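PDB 1QQR: streptokinase domain B from Streptococcus dysgalactiae subsp. equisimilis, which belongs to a non-proteolytic plasminogen activator and probably takes part in binding and activating plasminogen in fibrinolysis. Local coordinates for residues Asp42-Ser46 and Gln47-Ala51. Residues are numbered along the deposited sequence; the frame is centred on the assembly and turned at random.
Sequences DTITS and QELLA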
ATOM      1  N   ASP A  42       0.344 -16.171   0.087  1.00 36.77           N
ATOM      2  CA  ASP A  42      -0.250 -15.655   1.309  1.00 36.09           C
ATOM      3  C   ASP A  42      -1.226 -14.549   0.896  1.00 40.02           C
ATOM      4  O   ASP A  42      -1.114 -13.978  -0.203  1.00 42.23           O
ATOM      5  CB  ASP A  42       0.830 -15.081   2.219  1.00 41.79           C
ATOM      6  CG  ASP A  42       1.597 -16.155   2.953  1.00 50.46           C
ATOM      7  OD1 ASP A  42       1.516 -17.330   2.535  1.00 59.67           O
ATOM      8  OD2 ASP A  42       2.285 -15.825   3.945  1.00 58.98           O
ATOM      9  N   THR A  43      -2.179 -14.237   1.759  1.00 35.30           N
ATOM     10  CA  THR A  43      -3.147 -13.211   1.419  1.00 38.01           C
ATOM     11  C   THR A  43      -3.182 -12.080   2.422  1.00 35.03           C
ATOM     12  O   THR A  43      -2.771 -12.235   3.562  1.00 36.83           O
ATOM     13  CB  THR A  43      -4.554 -13.774   1.338  1.00 36.30           C
ATOM     14  OG1 THR A  43      -4.880 -14.364   2.600  1.00 43.07           O
ATOM     15  CG2 THR A  43      -4.666 -14.794   0.209  1.00 36.64           C
ATOM     16  N   ILE A  44      -3.686 -10.943   1.957  1.00 35.74           N
ATOM     17  CA  ILE A  44      -3.845  -9.728   2.745  1.00 34.85           C
ATOM     18  C   ILE A  44      -5.231  -9.279   2.317  1.00 34.40           C
ATOM     19  O   ILE A  44      -5.511  -9.275   1.127  1.00 29.67           O
ATOM     20  CB  ILE A  44      -2.813  -8.672   2.339  1.00 37.36           C
ATOM     21  CG1 ILE A  44      -1.413  -9.211   2.610  1.00 40.11           C
ATOM     22  CG2 ILE A  44      -3.010  -7.408   3.130  1.00 37.11           C
ATOM     23  CD1 ILE A  44      -0.327  -8.375   2.035  1.00 45.00           C
ATOM     24  N   THR A  45      -6.089  -8.925   3.272  1.00 27.49           N
ATOM     25  CA  THR A  45      -7.450  -8.512   2.951  1.00 31.25           C
ATOM     26  C   THR A  45      -7.608  -7.011   3.104  1.00 35.11           C
ATOM     27  O   THR A  45      -6.812  -6.361   3.798  1.00 31.43           O
ATOM     28  CB  THR A  45      -8.463  -9.157   3.909  1.00 33.27           C
ATOM     29  OG1 THR A  45      -8.104  -8.827   5.258  1.00 38.04           O
ATOM     30  CG2 THR A  45      -8.463 -10.666   3.761  1.00 31.55           C
ATOM     31  N   SER A  46      -8.649  -6.471   2.472  1.00 29.99           N
ATOM     32  CA  SER A  46      -8.948  -5.045   2.564  1.00 34.49           C
ATOM     33  C   SER A  46      -9.211  -4.618   4.016  1.00 35.01           C
ATOM     34  O   SER A  46      -8.842  -3.515   4.413  1.00 39.88           O
ATOM     35  CB  SER A  46     -10.144  -4.716   1.692  1.00 34.30           C
ATOM     36  OG  SER A  46     -11.172  -5.654   1.922  1.00 34.43           O
ATOM     37  N   GLN A  47      -9.805  -5.486   4.829  1.00 30.36           N
ATOM     38  CA  GLN A  47     -10.043  -5.097   6.225  1.00 37.77           C
ATOM     39  C   GLN A  47      -8.737  -4.881   6.976  1.00 38.20           C
ATOM     40  O   GLN A  47      -8.620  -3.968   7.789  1.00 39.10           O
ATOM     41  CB  GLN A  47     -10.895  -6.135   6.967  1.00 38.79           C
ATOM     42  CG  GLN A  47     -12.344  -6.199   6.496  1.00 39.54           C
ATOM     43  CD  GLN A  47     -12.541  -7.124   5.324  1.00 37.14           C
ATOM     44  OE1 GLN A  47     -13.665  -7.332   4.876  1.00 46.41           O
ATOM     45  NE2 GLN A  47     -11.453  -7.686   4.817  1.00 37.32           N
ATOM     46  N   GLU A  48      -7.757  -5.731   6.710  1.00 36.94           N
ATOM     47  CA  GLU A  48      -6.453  -5.592   7.343  1.00 35.11           C
ATOM     48  C   GLU A  48      -5.781  -4.291   6.909  1.00 30.50           C
ATOM     49  O   GLU A  48      -5.133  -3.626   7.715  1.00 29.65           O
ATOM     50  CB  GLU A  48      -5.552  -6.755   6.957  1.00 28.25           C
ATOM     51  CG  GLU A  48      -6.118  -8.110   7.359  1.00 44.15           C
ATOM     52  CD  GLU A  48      -5.192  -9.258   6.978  1.00 43.47           C
ATOM     53  OE1 GLU A  48      -4.660  -9.915   7.900  1.00 49.65           O
ATOM     54  OE2 GLU A  48      -4.995  -9.489   5.762  1.00 41.24           O
ATOM     55  N   LEU A  49      -5.929  -3.939   5.634  1.00 28.82           N
ATOM     56  CA  LEU A  49      -5.310  -2.718   5.125  1.00 34.38           C
ATOM     57  C   LEU A  49      -5.991  -1.498   5.756  1.00 36.22           C
ATOM     58  O   LEU A  49      -5.309  -0.525   6.154  1.00 32.88           O
ATOM     59  CB  LEU A  49      -5.383  -2.676   3.589  1.00 29.71           C
ATOM     60  CG  LEU A  49      -4.552  -3.761   2.886  1.00 30.43           C
ATOM     61  CD1 LEU A  49      -4.719  -3.618   1.386  1.00 22.57           C
ATOM     62  CD2 LEU A  49      -3.063  -3.641   3.263  1.00 26.82           C
ATOM     63  N   LEU A  50      -7.319  -1.562   5.873  1.00 34.53           N
ATOM     64  CA  LEU A  50      -8.067  -0.477   6.511  1.00 37.79           C
ATOM     65  C   LEU A  50      -7.563  -0.289   7.935  1.00 35.25           C
ATOM     66  O   LEU A  50      -7.355   0.844   8.374  1.00 37.04           O
ATOM     67  CB  LEU A  50      -9.571  -0.770   6.572  1.00 43.26           C
ATOM     68  CG  LEU A  50     -10.363   0.257   7.412  1.00 44.51           C
ATOM     69  CD1 LEU A  50     -10.505   1.578   6.670  1.00 40.19           C
ATOM     70  CD2 LEU A  50     -11.730  -0.287   7.687  1.00 52.14           C
ATOM     71  N   ALA A  51      -7.343  -1.388   8.653  1.00 30.86           N
ATOM     72  CA  ALA A  51      -6.890  -1.274  10.031  1.00 34.80           C
ATOM     73  C   ALA A  51      -5.545  -0.571  10.049  1.00 41.30           C
ATOM     74  O   ALA A  51      -5.288   0.281  10.904  1.00 45.18           O
ATOM     75  CB  ALA A  51      -6.796  -2.662  10.705  1.00 29.32           C
TER
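Thr45 and Glu48 form a capping box where strand 43-45 runs directly into helix 46-60, with Thr45 at the N-cap. The stronger of its two reciprocal bonds goes from Thr45 N to Glu48 OE2, 2.8 Å with an N-H...O angle of 160°, and uses the anti lone pair of OE2. The return bond, Glu48 N to Thr45 OG1, is weak at 3.4 Å. A chi1 of 56° sets OG1 between the backbone N and carbonyl carbon of Thr45, turning it to the first turn of the helix. Glu48 answers with CG beside its own backbone N and a chain extended beyond it (chi2 -179°), which carries the carboxylate back past OG1. OG1 therefore lies 3.0 Å from Glu48 CG and also makes a weak bond to OE2.

Next to the capping box, Ile44 CG2 meets Leu49 CD2 at 3.8 Å, the two side chains crossing at about a right angle. Both are buried against strands 8-18, 33-38 and 111-128, so the apolar side of the junction packs on the main sheet. Gln47 NE2 lies 3.5 Å from Thr45 CB, while Ser46 OG is bonded to Glu90 and to Phe91 N. The helical bonds start at once: Leu49 N reaches Thr45 O at 3.2 Å, and Leu50 N reaches Ser46 O at 2.9 Å.

The Glu48 carboxylate accepts the N-H of Thr45 beside the helix N-terminus, where its negative charge is probably favoured by the helix dipole, with Lys36 adding a long, weak ion pair through OE1.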